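Local coordinates for protein DNA ligase (Aquifex aeolicus, PDB 3QWU) that is probably an ATP-dependent nucleic-acid ligase, binding adenosine and calcium and expected to join strand ends through an adenylated enzyme intermediate, at residues Asn138-Glu143 / Ile317-Leu322; Glu321-Thr326 / Phe348-Leu353; Tyr96-Ser99 / Phe103-Pro106. All coordinates share one frame; numbering follows the deposited sequence. Where two conformers were deposited one is given.

Interaction 1. Residues Asn138-Glu143 / Ile317-Leu322; sequences NPYIEE and IALLEL. With CA (calcium ion), chain D.
Leu319, on the side of helix 313-325 that faces residues 138-143, reaches across to both Pro139 and Tyr140. Its CB points at the loop and CG lies trans to the backbone N (chi1 173°), which carries the two methyls away from the helix. CB and CG only extend the reach; the touching is done by the branches. CD2 comes closest, resting on two carbons of the proline ring, Pro139 CB at 3.6 Å and Pro139 CG at 3.8 Å. CD1 turns to the phenol, 4.0 Å from Tyr140 OH, meeting the ring obliquely. One turn further along the helix Leu322 adds its CD2, 4.1 Å from Tyr140 OH, its side chain nearly perpendicular to the tyrosine. Both leucines approach the hydroxyl from neighbouring directions, and Cys105 also touches Tyr140; the model gives this buried oxygen no hydrogen-bond partner.

The loop owes part of its shape to Asn138. Its OD1 takes the N-H of Tyr140 at 2.8 Å, forming an Asx turn, with the donor tilted 33° from the carbonyl plane; a weaker bond from Ile141 N converges on the same oxygen. Glu143, further along the loop and well away from the helix, uses OE1 to bind calcium at 2.5 Å, and Asp82, Asp239 and two waters share the metal. A loop between strands 127-134 and 153-161 of the nucleotidyltransferase-like part therefore packs on helix 313-325 of the C-terminal part, with Pro139 also touching Phe348 on strand 343-352 and Glu143 lying against helix 233-242.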
loop_
_atom_site.group_PDB
_atom_site.type_symbol
_atom_site.label_atom_id
_atom_site.label_comp_id
_atom_site.label_asym_id
_atom_site.label_seq_id
_atom_site.Cartn_x
_atom_site.Cartn_y
_atom_site.Cartn_z
ATOM N N ASN A 138 -19.296 20.031 -3.252
ATOM C CA ASN A 138 -18.604 19.944 -4.506
ATOM C C ASN A 138 -18.549 18.493 -4.974
ATOM O O ASN A 138 -18.778 17.605 -4.204
ATOM C CB ASN A 138 -17.202 20.562 -4.418
ATOM C CG ASN A 138 -16.159 19.611 -3.871
ATOM O OD1 ASN A 138 -15.565 18.821 -4.602
ATOM N ND2 ASN A 138 -15.922 19.699 -2.574
ATOM N N PRO A 139 -18.272 18.257 -6.267
ATOM C CA PRO A 139 -18.437 16.900 -6.762
ATOM C C PRO A 139 -17.163 16.133 -6.810
ATOM O O PRO A 139 -17.183 15.008 -7.222
ATOM C CB PRO A 139 -18.956 17.112 -8.188
ATOM C CG PRO A 139 -18.476 18.545 -8.561
ATOM C CD PRO A 139 -17.888 19.174 -7.344
ATOM N N TYR A 140 -16.058 16.708 -6.378
ATOM C CA TYR A 140 -14.775 16.014 -6.476
ATOM C C TYR A 140 -14.221 15.422 -5.155
ATOM O O TYR A 140 -13.499 14.451 -5.176
ATOM C CB TYR A 140 -13.753 16.980 -7.041
ATOM C CG TYR A 140 -14.013 17.347 -8.467
ATOM C CD1 TYR A 140 -13.887 16.417 -9.453
ATOM C CD2 TYR A 140 -14.424 18.632 -8.816
ATOM C CE1 TYR A 140 -14.107 16.755 -10.766
ATOM C CE2 TYR A 140 -14.660 18.979 -10.104
ATOM C CZ TYR A 140 -14.501 18.033 -11.097
ATOM O OH TYR A 140 -14.723 18.352 -12.406
ATOM N N ILE A 141 -14.578 16.020 -4.030
ATOM C CA ILE A 141 -13.900 15.835 -2.762
ATOM C C ILE A 141 -14.994 15.855 -1.688
ATOM O O ILE A 141 -15.782 16.802 -1.597
ATOM C CB ILE A 141 -12.897 17.022 -2.570
ATOM C CG1 ILE A 141 -11.767 16.926 -3.609
ATOM C CG2 ILE A 141 -12.300 17.085 -1.176
ATOM C CD1 ILE A 141 -10.948 15.643 -3.518
ATOM N N GLU A 142 -15.092 14.772 -0.938
ATOM C CA GLU A 142 -16.018 14.621 0.167
ATOM C C GLU A 142 -15.714 15.648 1.253
ATOM O O GLU A 142 -16.595 16.295 1.798
ATOM C CB GLU A 142 -15.789 13.212 0.696
ATOM C CG GLU A 142 -16.514 12.817 1.948
ATOM C CD GLU A 142 -15.907 11.547 2.530
ATOM O OE1 GLU A 142 -15.144 10.876 1.772
ATOM O OE2 GLU A 142 -16.177 11.251 3.726
ATOM N N GLU A 143 -14.415 15.783 1.558
ATOM C CA GLU A 143 -13.929 16.690 2.631
ATOM C C GLU A 143 -14.146 18.170 2.321
ATOM O O GLU A 143 -14.143 18.587 1.156
ATOM C CB GLU A 143 -12.399 16.511 2.891
ATOM C CG GLU A 143 -11.955 15.207 3.615
ATOM C CD GLU A 143 -10.439 15.195 3.969
ATOM O OE1 GLU A 143 -9.588 15.050 3.047
ATOM O OE2 GLU A 143 -10.095 15.319 5.190
ATOM N N ILE A 317 -25.698 17.559 -16.117
ATOM C CA ILE A 317 -25.646 16.358 -16.959
ATOM C C ILE A 317 -24.232 16.207 -17.503
ATOM O O ILE A 317 -23.673 15.124 -17.435
ATOM C CB ILE A 317 -26.682 16.360 -18.125
ATOM C CG1 ILE A 317 -28.104 16.129 -17.575
ATOM C CG2 ILE A 317 -26.354 15.273 -19.209
ATOM C CD1 ILE A 317 -28.451 14.669 -17.220
ATOM N N ALA A 318 -23.645 17.302 -17.997
ATOM C CA ALA A 318 -22.270 17.275 -18.506
ATOM C C ALA A 318 -21.285 16.839 -17.417
ATOM O O ALA A 318 -20.303 16.110 -17.707
ATOM C CB ALA A 318 -21.870 18.626 -19.079
ATOM N N LEU A 319 -21.537 17.249 -16.167
ATOM C CA LEU A 319 -20.662 16.824 -15.079
ATOM C C LEU A 319 -20.733 15.305 -14.844
ATOM O O LEU A 319 -19.691 14.688 -14.732
ATOM C CB LEU A 319 -20.920 17.576 -13.769
ATOM C CG LEU A 319 -20.064 16.936 -12.656
ATOM C CD1 LEU A 319 -18.610 17.471 -12.728
ATOM C CD2 LEU A 319 -20.658 17.127 -11.307
ATOM N N LEU A 320 -21.934 14.728 -14.735
ATOM C CA LEU A 320 -22.096 13.254 -14.663
ATOM C C LEU A 320 -21.335 12.552 -15.753
ATOM O O LEU A 320 -20.644 11.560 -15.493
ATOM C CB LEU A 320 -23.563 12.801 -14.784
ATOM C CG LEU A 320 -24.462 13.174 -13.599
ATOM C CD1 LEU A 320 -25.896 12.842 -13.896
ATOM C CD2 LEU A 320 -24.032 12.528 -12.286
ATOM N N GLU A 321 -21.487 13.041 -16.982
ATOM C CA GLU A 321 -20.841 12.389 -18.128
ATOM C C GLU A 321 -19.308 12.534 -18.024
ATOM O O GLU A 321 -18.560 11.579 -18.311
ATOM C CB GLU A 321 -21.425 12.898 -19.463
ATOM C CG GLU A 321 -22.931 12.482 -19.645
ATOM C CD GLU A 321 -23.585 12.909 -20.978
ATOM O OE1 GLU A 321 -23.098 13.854 -21.650
ATOM O OE2 GLU A 321 -24.624 12.300 -21.342
ATOM N N LEU A 322 -18.828 13.689 -17.562
ATOM C CA LEU A 322 -17.385 13.800 -17.308
ATOM C C LEU A 322 -16.893 12.752 -16.277
ATOM O O LEU A 322 -15.917 12.031 -16.516
ATOM C CB LEU A 322 -16.974 15.214 -16.886
ATOM C CG LEU A 322 -15.457 15.299 -16.672
ATOM C CD1 LEU A 322 -14.739 14.848 -17.984
ATOM C CD2 LEU A 322 -14.971 16.670 -16.153
HETATM CA CA CA D . -7.416 16.272 3.552
HETATM O O HOH W 1 -5.289 16.233 2.844
HETATM O O HOH W 2 -7.344 15.991 1.221
#

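Interaction 2. Residues Glu321-Thr326 / Phe348-Leu353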
loop_
_atom_site.group_PDB
_atom_site.type_symbol
_atom_site.label_atom_id
_atom_site.label_comp_id
_atom_site.label_asym_id
_atom_site.label_seq_id
_atom_site.Cartn_x
_atom_site.Cartn_y
_atom_site.Cartn_z
ATOM N N GLU A 321 -21.487 13.041 -16.982
ATOM C CA GLU A 321 -20.841 12.389 -18.128
ATOM C C GLU A 321 -19.308 12.534 -18.024
ATOM O O GLU A 321 -18.560 11.579 -18.311
ATOM C CB GLU A 321 -21.425 12.898 -19.463
ATOM C CG GLU A 321 -22.931 12.482 -19.645
ATOM C CD GLU A 321 -23.585 12.909 -20.978
ATOM O OE1 GLU A 321 -23.098 13.854 -21.650
ATOM O OE2 GLU A 321 -24.624 12.300 -21.342
ATOM N N LEU A 322 -18.828 13.689 -17.562
ATOM C CA LEU A 322 -17.385 13.800 -17.308
ATOM C C LEU A 322 -16.893 12.752 -16.277
ATOM O O LEU A 322 -15.917 12.031 -16.516
ATOM C CB LEU A 322 -16.974 15.214 -16.886
ATOM C CG LEU A 322 -15.457 15.299 -16.672
ATOM C CD1 LEU A 322 -14.739 14.848 -17.984
ATOM C CD2 LEU A 322 -14.971 16.670 -16.153
ATOM N N LEU A 323 -17.577 12.640 -15.156
ATOM C CA LEU A 323 -17.115 11.759 -14.104
ATOM C C LEU A 323 -17.152 10.256 -14.494
ATOM O O LEU A 323 -16.294 9.502 -14.091
ATOM C CB LEU A 323 -17.854 12.054 -12.793
ATOM C CG LEU A 323 -17.156 13.049 -11.837
ATOM C CD1 LEU A 323 -16.617 14.225 -12.534
ATOM C CD2 LEU A 323 -18.104 13.511 -10.738
ATOM N N SER A 324 -18.120 9.825 -15.280
ATOM C CA SER A 324 -18.112 8.445 -15.808
ATOM C C SER A 324 -16.851 8.119 -16.628
ATOM O O SER A 324 -16.340 7.010 -16.546
ATOM C CB SER A 324 -19.357 8.181 -16.657
ATOM O OG SER A 324 -20.524 8.475 -15.911
ATOM N N LYS A 325 -16.340 9.078 -17.395
ATOM C CA LYS A 325 -15.178 8.821 -18.248
ATOM C C LYS A 325 -13.841 8.681 -17.504
ATOM O O LYS A 325 -12.930 8.056 -18.022
ATOM C CB LYS A 325 -15.033 9.893 -19.330
ATOM C CG LYS A 325 -15.839 9.635 -20.607
ATOM C CD LYS A 325 -17.052 10.561 -20.747
ATOM C CE LYS A 325 -17.356 11.015 -22.200
ATOM N NZ LYS A 325 -18.162 12.274 -22.167
ATOM N N THR A 326 -13.699 9.255 -16.310
ATOM C CA THR A 326 -12.433 9.101 -15.555
ATOM C C THR A 326 -12.500 7.793 -14.753
ATOM O O THR A 326 -12.156 6.698 -15.246
ATOM C CB THR A 326 -12.120 10.339 -14.653
ATOM O OG1 THR A 326 -12.708 10.171 -13.351
ATOM C CG2 THR A 326 -12.614 11.658 -15.332
ATOM N N PHE A 348 -25.311 12.630 -6.303
ATOM C CA PHE A 348 -24.927 11.412 -6.997
ATOM C C PHE A 348 -23.984 10.553 -6.180
ATOM O O PHE A 348 -23.335 11.027 -5.242
ATOM C CB PHE A 348 -24.342 11.730 -8.390
ATOM C CG PHE A 348 -22.991 12.369 -8.355
ATOM C CD1 PHE A 348 -22.859 13.750 -8.307
ATOM C CD2 PHE A 348 -21.825 11.587 -8.411
ATOM C CE1 PHE A 348 -21.582 14.353 -8.279
ATOM C CE2 PHE A 348 -20.557 12.182 -8.389
ATOM C CZ PHE A 348 -20.429 13.552 -8.302
ATOM N N ASP A 349 -23.926 9.281 -6.570
ATOM C CA ASP A 349 -23.122 8.308 -5.904
ATOM C C ASP A 349 -21.894 7.906 -6.737
ATOM O O ASP A 349 -22.000 7.724 -7.956
ATOM C CB ASP A 349 -23.999 7.095 -5.604
ATOM C CG ASP A 349 -25.062 7.378 -4.517
ATOM O OD1 ASP A 349 -24.951 8.395 -3.762
ATOM O OD2 ASP A 349 -25.997 6.543 -4.381
ATOM N N LYS A 350 -20.727 7.826 -6.092
ATOM C CA LYS A 350 -19.609 7.056 -6.630
ATOM C C LYS A 350 -19.663 5.703 -5.884
ATOM O O LYS A 350 -19.486 5.649 -4.662
ATOM C CB LYS A 350 -18.239 7.766 -6.443
ATOM C CG LYS A 350 -18.040 9.056 -7.292
ATOM C CD LYS A 350 -16.786 9.920 -6.899
ATOM C CE LYS A 350 -17.051 11.440 -7.228
ATOM N NZ LYS A 350 -15.847 12.301 -7.394
ATOM N N VAL A 351 -19.999 4.646 -6.616
ATOM C CA VAL A 351 -20.080 3.279 -6.107
ATOM C C VAL A 351 -18.748 2.611 -6.416
ATOM O O VAL A 351 -18.390 2.511 -7.593
ATOM C CB VAL A 351 -21.222 2.450 -6.837
ATOM C CG1 VAL A 351 -21.237 0.979 -6.387
ATOM C CG2 VAL A 351 -22.634 3.112 -6.655
ATOM N N PHE A 352 -18.035 2.161 -5.384
ATOM C CA PHE A 352 -16.769 1.430 -5.531
ATOM C C PHE A 352 -17.026 -0.074 -5.706
ATOM O O PHE A 352 -17.204 -0.806 -4.720
ATOM C CB PHE A 352 -15.901 1.676 -4.283
ATOM C CG PHE A 352 -15.543 3.132 -4.089
ATOM C CD1 PHE A 352 -14.385 3.657 -4.645
ATOM C CD2 PHE A 352 -16.417 3.992 -3.430
ATOM C CE1 PHE A 352 -14.087 5.010 -4.504
ATOM C CE2 PHE A 352 -16.129 5.342 -3.292
ATOM C CZ PHE A 352 -14.966 5.848 -3.799
ATOM N N LEU A 353 -17.017 -0.529 -6.960
ATOM C CA LEU A 353 -17.463 -1.874 -7.322
ATOM C C LEU A 353 -16.533 -2.948 -6.814
ATOM O O LEU A 353 -16.978 -4.049 -6.477
ATOM C CB LEU A 353 -17.550 -2.049 -8.857
ATOM C CG LEU A 353 -18.751 -1.642 -9.725
ATOM C CD1 LEU A 353 -19.797 -0.727 -9.064
ATOM C CD2 LEU A 353 -18.180 -0.986 -10.983
#
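Helix-on-sheet packing inside the C-terminal region of the ligase, which is related by sequence family to OB-type domains, brings Leu323 of helix 313-325 onto Phe348 and Lys350 of strand 343-352. That strand is the middle one of a three-stranded antiparallel sheet, flanked by 303-310 and 330-340, and the helix packs on it through Leu323. Phe348 and Lys350, two residues apart on the strand, both meet the same leucine.

The contact is small and is carried by a single methyl. Leu323 CD2 is 3.4 Å from Phe348 CZ and 3.6 Å from Phe348 CE2, a tight approach to the far end of the ring, made obliquely. The two side chains run at roughly a right angle to each other. Phe348 points toward the helix, its ring held over its own backbone, between the N and the carbonyl carbon (chi1 71°).

Neighbouring strands complete the packing: Phe306 lies beside Phe348 with the ring planes about 15° apart, and Val332 also touches Phe348. Lys350 makes a cation-pi contact with Phe306, and its NZ probably hydrogen-bonds to the carbonyl of Pro139 in the N-terminal part. It is the methylene CE of Lys350, next to the ammonium group, that meets the helix, 4.2 Å from Leu323 CD2.

Interaction 3. Residues Tyr96-Ser99 / Phe103-Pro106; sequences YALS and FICP
Leu98 and Ile104 form the close centre of a short antiparallel pairing, a single beta bridge across a tight reversal of the chain. They are a non-hydrogen-bonded pair, with CA atoms 4.6 Å apart, and the backbone bonds lie to either side of them. Cys105 N donates to Ala97 O at 2.9 Å with an N-H...O angle of 160°, and Ser99 N donates to Phe103 O, also at 2.9 Å. Alpha hydrogens add to the seam: Leu98 CA approaches Phe103 O at 3.2 Å, and Ile104 CA lies near Ala97 O. Between the side chains, Leu98 CD2 meets Ile104 CG1 at 3.7 Å, passing it at a slant. At this buried end the backbones are held closely together. Tyr96, although buried too, contacts Ile104 only loosely, its CD1 4.2 Å from Ile104 CG2.

The solvent side lies toward the turn, where Ser99 and Phe103 are partly exposed. Here the serine hydroxyl closes the turn: OG sits between the backbone N and the carbonyl carbon (chi1 74°), from where it accepts the N-H of Phe103 at 3.1 Å, while Gly102 N adds a weak bond. The same oxygen lies at the edge of the Phe103 ring, near its plane, 3.8 Å from CD2. The rest of that ring leads away from the serine, to Leu322 on helix 313-325 and a cation-pi contact with Arg31.

Beyond the bridge, Cys105 is the N-cap of helix 106-115, its SG receiving a backbone N-H of the first turn. Main-chain bonds and two side-chain acceptors thus fix the path from edge strand 94-98 into the helix. Part of the backbone polarity is met within the reversal, while Tyr29, Thr86, Arg87 and Thr109 take other backbone groups.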
loop_
_atom_site.group_PDB
_atom_site.type_symbol
_atom_site.label_atom_id
_atom_site.label_comp_id
_atom_site.label_asym_id
_atom_site.label_seq_id
_atom_site.Cartn_x
_atom_site.Cartn_y
_atom_site.Cartn_z
ATOM N N TYR A 96 -13.871 30.291 -18.542
ATOM C CA TYR A 96 -13.841 28.843 -18.388
ATOM C C TYR A 96 -12.907 28.462 -17.266
ATOM O O TYR A 96 -11.977 29.221 -16.891
ATOM C CB TYR A 96 -13.402 28.147 -19.667
ATOM C CG TYR A 96 -14.207 28.529 -20.889
ATOM C CD1 TYR A 96 -15.357 27.801 -21.271
ATOM C CD2 TYR A 96 -13.830 29.611 -21.674
ATOM C CE1 TYR A 96 -16.089 28.152 -22.398
ATOM C CE2 TYR A 96 -14.564 29.964 -22.803
ATOM C CZ TYR A 96 -15.686 29.236 -23.157
ATOM O OH TYR A 96 -16.374 29.620 -24.279
ATOM N N ALA A 97 -13.152 27.266 -16.750
ATOM C CA ALA A 97 -12.393 26.758 -15.588
ATOM C C ALA A 97 -11.884 25.382 -15.935
ATOM O O ALA A 97 -12.665 24.541 -16.392
ATOM C CB ALA A 97 -13.298 26.731 -14.310
ATOM N N LEU A 98 -10.586 25.180 -15.766
ATOM C CA LEU A 98 -9.952 23.891 -16.043
ATOM C C LEU A 98 -9.643 23.149 -14.745
ATOM O O LEU A 98 -9.104 23.761 -13.817
ATOM C CB LEU A 98 -8.626 24.060 -16.785
ATOM C CG LEU A 98 -8.608 24.657 -18.183
ATOM C CD1 LEU A 98 -7.184 24.612 -18.712
ATOM C CD2 LEU A 98 -9.564 23.948 -19.176
ATOM N N SER A 99 -9.969 21.854 -14.704
ATOM C CA SER A 99 -9.486 20.909 -13.675
ATOM C C SER A 99 -7.977 20.684 -13.784
ATOM O O SER A 99 -7.351 21.007 -14.786
ATOM C CB SER A 99 -10.137 19.546 -13.864
ATOM O OG SER A 99 -9.561 18.883 -14.992
ATOM N N PHE A 103 -9.397 19.168 -18.063
ATOM C CA PHE A 103 -10.737 19.207 -18.605
ATOM C C PHE A 103 -11.394 20.554 -18.284
ATOM O O PHE A 103 -11.105 21.193 -17.255
ATOM C CB PHE A 103 -11.600 18.117 -18.018
ATOM C CG PHE A 103 -11.119 16.726 -18.296
ATOM C CD1 PHE A 103 -11.463 16.085 -19.480
ATOM C CD2 PHE A 103 -10.363 16.039 -17.345
ATOM C CE1 PHE A 103 -11.065 14.796 -19.734
ATOM C CE2 PHE A 103 -9.939 14.723 -17.600
ATOM C CZ PHE A 103 -10.305 14.111 -18.808
ATOM N N ILE A 104 -12.312 20.973 -19.145
ATOM C CA ILE A 104 -13.173 22.100 -18.804
ATOM C C ILE A 104 -14.217 21.554 -17.864
ATOM O O ILE A 104 -15.027 20.718 -18.248
ATOM C CB ILE A 104 -13.832 22.761 -20.036
ATOM C CG1 ILE A 104 -12.744 23.261 -20.988
ATOM C CG2 ILE A 104 -14.699 23.952 -19.612
ATOM C CD1 ILE A 104 -13.289 23.915 -22.207
ATOM N N CYS A 105 -14.165 22.043 -16.623
ATOM C CA CYS A 105 -15.032 21.563 -15.546
ATOM C C CYS A 105 -16.397 22.184 -15.704
ATOM O O CYS A 105 -16.535 23.406 -15.597
ATOM C CB CYS A 105 -14.493 21.963 -14.190
ATOM S SG CYS A 105 -15.609 21.341 -12.886
ATOM N N PRO A 106 -17.411 21.358 -15.972
ATOM C CA PRO A 106 -18.760 21.887 -16.165
ATOM C C PRO A 106 -19.349 22.501 -14.888
ATOM O O PRO A 106 -20.124 23.447 -14.951
ATOM C CB PRO A 106 -19.574 20.652 -16.608
ATOM C CG PRO A 106 -18.621 19.593 -16.867
ATOM C CD PRO A 106 -17.340 19.901 -16.200
#

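How the interactions relate
Helix 313-325 ties the three contacts together. Interactions 1 and 2 share Glu321 and Leu322, have centres about 8 Å apart, and are joined at Pro139, whose O lies 3.9 Å from Leu323 CD2. Interaction 3, centred about 12 Å from interaction 1, meets the Tyr140 hydroxyl from a different direction than the leucines: Cys105 SG packs 3.2 Å from Tyr140 OH, and Phe103 CD1 is 3.8 Å from Leu322 CD1. The nucleotidyltransferase-like and C-terminal parts thus meet through these side chains. The adenosine pocket lies nearby: the Tyr140 side chain is about 11 Å from bound adenosine, the Ser99 side chain about 10 Å, and the loop of interaction 1 carries the calcium ligand Glu143.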